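Local coordinates for protein phage integrase (Pectobacterium atrosepticum, PDB 3JU0) that probably binds arm-type DNA sites through this N-terminal domain of a phage-family integrase, a recombinase associated with DNA integration, at residues A83-Q86 with A87-K90; D63-Q66 with R67-E70. All coordinates share one frame; numbering follows the deposited sequence.

Contact 1: A83-Q86 with A87-K90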
# COMPACT_ATOMS: atom_id res chain seq x y z
N ALA A 83 -7.16 11.40 -4.24
CA ALA A 83 -8.52 11.69 -4.74
C ALA A 83 -9.15 10.45 -5.30
O ALA A 83 -10.33 10.40 -5.49
CB ALA A 83 -8.49 12.75 -5.83
N LYS A 84 -8.37 9.39 -5.42
CA LYS A 84 -8.83 8.14 -6.02
C LYS A 84 -9.51 7.21 -4.99
O LYS A 84 -8.98 7.03 -3.86
CB LYS A 84 -7.61 7.39 -6.60
CG LYS A 84 -7.91 6.02 -7.16
CD LYS A 84 -8.72 6.06 -8.33
CE LYS A 84 -8.75 4.65 -8.96
NZ LYS A 84 -9.52 4.69 -10.20
N LYS A 85 -10.62 6.58 -5.36
CA LYS A 85 -11.19 5.47 -4.58
C LYS A 85 -10.36 4.24 -4.85
O LYS A 85 -10.45 3.68 -5.91
CB LYS A 85 -12.67 5.22 -4.98
CG LYS A 85 -13.28 4.01 -4.25
CD LYS A 85 -14.78 3.89 -4.62
CE LYS A 85 -15.57 4.43 -3.54
NZ LYS A 85 -15.52 3.34 -2.51
N GLN A 86 -9.58 3.79 -3.87
CA GLN A 86 -8.64 2.71 -4.15
C GLN A 86 -9.33 1.43 -4.52
O GLN A 86 -8.82 0.63 -5.27
CB GLN A 86 -7.71 2.46 -2.93
CG GLN A 86 -6.70 3.53 -2.65
CD GLN A 86 -5.77 3.79 -3.82
OE1 GLN A 86 -5.45 4.97 -4.11
NE2 GLN A 86 -5.43 2.77 -4.53
N ALA A 87 -10.50 1.21 -3.93
CA ALA A 87 -11.29 0.04 -4.25
C ALA A 87 -11.70 -0.12 -5.69
O ALA A 87 -12.03 -1.21 -6.16
CB ALA A 87 -12.50 -0.02 -3.34
N ASP A 88 -11.68 0.97 -6.45
CA ASP A 88 -11.95 0.84 -7.87
C ASP A 88 -10.87 0.04 -8.61
O ASP A 88 -11.07 -0.42 -9.76
CB ASP A 88 -12.14 2.24 -8.43
CG ASP A 88 -13.54 2.78 -8.16
OD1 ASP A 88 -14.38 2.00 -7.66
OD2 ASP A 88 -13.79 3.96 -8.44
N ASN A 89 -9.70 -0.12 -7.98
CA ASN A 89 -8.71 -1.04 -8.46
C ASN A 89 -9.06 -2.47 -8.09
O ASN A 89 -8.85 -2.90 -6.97
CB ASN A 89 -7.35 -0.73 -7.82
CG ASN A 89 -6.77 0.58 -8.28
OD1 ASN A 89 -6.33 0.71 -9.43
ND2 ASN A 89 -6.69 1.52 -7.37
N LYS A 90 -9.63 -3.21 -9.01
CA LYS A 90 -10.07 -4.56 -8.65
C LYS A 90 -8.87 -5.41 -8.31
O LYS A 90 -7.78 -5.31 -8.94
CB LYS A 90 -10.85 -5.22 -9.80
CG LYS A 90 -12.11 -4.48 -10.13
O HOH W 1 -12.14 5.67 -9.81
O HOH W 2 -4.03 3.47 -6.68
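Asn89 folds back on the carbonyl oxygen of Gln86 with two donors at once. Its backbone N lies 2.9 Å from Gln86 O and its side-chain ND2 3.1 Å from the same atom, and both reach the oxygen from one face of the carbonyl plane. Because CG stands anti to the carbonyl carbon (chi1 -68°), the amide swings back beside its own N and can make the second bond. The carboxamides of Gln86 and Asn89 then run side by side, their planes 22° apart. Water 2 accepts from Gln86 NE2 at 2.7 Å and, weakly, from Asn89 ND2, giving these neighbouring donors a common acceptor. One residue earlier, Asp88 N bonds to Lys85 O at 3.0 Å. The side chains of Lys85 and Asp88 cross at about a right angle, with Lys85 CD 3.6 Å from Asp88 OD1. Lys84 reaches Asp88 indirectly: water 1 accepts from NZ and donates to OD2. Outside the turn, Gln86 touches Leu51 and Leu53 of strand 47-56, and Asn89 touches Glu70 of helix 61-76. Successive i to i+3 backbone bonds are the signature of a short 3-10 turn, here on the arm-type binding domain surface.

Contact 2: D63-Q66 with R67-E70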
# COMPACT_ATOMS: atom_id res chain seq x y z
N ASP A 63 -1.44 -7.01 -5.63
CA ASP A 63 -2.45 -6.00 -5.72
C ASP A 63 -1.94 -4.62 -5.23
O ASP A 63 -2.19 -3.58 -5.84
CB ASP A 63 -3.65 -6.35 -4.86
CG ASP A 63 -4.43 -7.58 -5.27
OD1 ASP A 63 -4.59 -7.84 -6.49
OD2 ASP A 63 -5.00 -8.22 -4.29
N ALA A 64 -1.18 -4.61 -4.15
CA ALA A 64 -0.65 -3.40 -3.59
C ALA A 64 0.35 -2.73 -4.56
O ALA A 64 0.30 -1.53 -4.74
CB ALA A 64 0.01 -3.66 -2.27
N ARG A 65 1.19 -3.53 -5.19
CA ARG A 65 2.12 -3.01 -6.22
C ARG A 65 1.33 -2.44 -7.39
O ARG A 65 1.74 -1.40 -7.93
CB ARG A 65 3.14 -4.07 -6.64
CG ARG A 65 4.09 -4.47 -5.57
CD ARG A 65 4.97 -5.61 -5.94
NE ARG A 65 6.00 -5.84 -4.96
CZ ARG A 65 6.63 -6.99 -4.81
NH1 ARG A 65 6.31 -8.03 -5.54
NH2 ARG A 65 7.54 -7.08 -3.88
N GLN A 66 0.21 -3.05 -7.77
CA GLN A 66 -0.62 -2.51 -8.85
C GLN A 66 -1.21 -1.18 -8.48
O GLN A 66 -1.24 -0.22 -9.29
CB GLN A 66 -1.73 -3.53 -9.19
CG GLN A 66 -2.75 -3.05 -10.16
CD GLN A 66 -2.18 -2.75 -11.49
OE1 GLN A 66 -2.77 -1.93 -12.23
NE2 GLN A 66 -1.04 -3.35 -11.83
N ARG A 67 -1.67 -1.07 -7.23
CA ARG A 67 -2.25 0.19 -6.73
C ARG A 67 -1.19 1.27 -6.59
O ARG A 67 -1.42 2.43 -6.88
CB ARG A 67 -2.99 0.00 -5.40
CG ARG A 67 -4.26 -0.90 -5.56
CD ARG A 67 -4.95 -1.06 -4.27
NE ARG A 67 -6.12 -1.94 -4.53
CZ ARG A 67 -7.17 -2.03 -3.73
NH1 ARG A 67 -7.17 -1.37 -2.58
NH2 ARG A 67 -8.22 -2.79 -4.07
N ARG A 68 0.01 0.86 -6.19
CA ARG A 68 1.18 1.80 -6.18
C ARG A 68 1.39 2.34 -7.59
O ARG A 68 1.57 3.51 -7.79
CB ARG A 68 2.42 1.00 -5.72
CG ARG A 68 3.74 1.73 -5.86
CD ARG A 68 4.85 0.72 -6.00
NE ARG A 68 4.86 0.03 -7.27
CZ ARG A 68 5.64 -1.01 -7.59
NH1 ARG A 68 6.41 -1.58 -6.70
NH2 ARG A 68 5.58 -1.53 -8.80
N ASP A 69 1.41 1.44 -8.56
CA ASP A 69 1.63 1.83 -9.95
C ASP A 69 0.57 2.86 -10.38
O ASP A 69 0.85 3.85 -11.04
CB ASP A 69 1.66 0.60 -10.87
CG ASP A 69 2.88 -0.21 -10.72
OD1 ASP A 69 2.89 -1.36 -11.21
OD2 ASP A 69 3.85 0.29 -10.10
N GLU A 70 -0.70 2.57 -10.10
CA GLU A 70 -1.78 3.47 -10.44
C GLU A 70 -1.64 4.84 -9.79
O GLU A 70 -1.88 5.86 -10.41
CB GLU A 70 -3.11 2.84 -10.20
CG GLU A 70 -3.35 1.67 -11.09
CD GLU A 70 -3.32 1.99 -12.59
OE1 GLU A 70 -2.67 1.25 -13.35
OE2 GLU A 70 -3.90 3.02 -12.99
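A chi1 of 171° sets Arg68 CG beside its carbonyl carbon, and a bend at chi3 (71°) turns the guanidinium over the side chain of Arg65. The extended chain of Arg65 leaves the helix alongside, pointing the same way, and its CB lies 4.0 Å above the guanidinium plane of Arg68, over the centre. Arg65 CG approaches Arg68 NH1 at 3.9 Å, over that same face. The contact is thus made by the aliphatic root of Arg65, whose own charged end goes on to a salt bridge with Asp22.

Asp69 meets Arg68 at the guanidinium edge in a salt bridge. Arg68 NE and NH2 both donate to Asp69 OD2, at 3.0 and 2.8 Å; the oxygen lies nearly in the guanidinium plane, whereas both nitrogens reach it from one face of the carboxylate. This side-on grip fixes the rotation of the Arg68 head and probably offsets part of the charge of the neighbouring arginines.

The backbone is regular alpha-helix, part of helix 61-76, which packs against the four-stranded antiparallel sheet of the arm-type binding domain. Its i to i+4 bonds run from Arg67 N to Asp63 O, Arg68 N to Ala64 O, Asp69 N to Arg65 O and Glu70 N to Gln66 O, all between 2.8 and 3.0 Å.

On another side of the helix, Arg67 passes CG within 3.4 Å of Asp63 O and carries its extended chain on to hydrogen bonds from NH1 to Leu53 O and from NH2 to Asn89 O. Asp63 accepts bonds from the backbone N atoms of Ser60 and Ile92. Glu70 runs beside Gln66, its CG 3.4 Å from Gln66 O, and forms a salt bridge with Lys73.

Along the chain, contact 2 comes first, a pair of consecutive helical turns (63-70) within helix 61-76, entered after strand 47-56. Contact 1 (83-90) follows in the loop between that helix and helix 92-95. Each closes just a local turn, so the two are in series and neither nest nor cross. In space the loop comes back along the helix, leaving the centres of the contacts about 10 Å apart. Arg67 joins them, its NH2 3.0 Å from Asn89 O and its CZ packed against Gln86 O. Through this one side chain, strand 47-56, the helix and the loop between helices 61-76 and 92-95 are tied together.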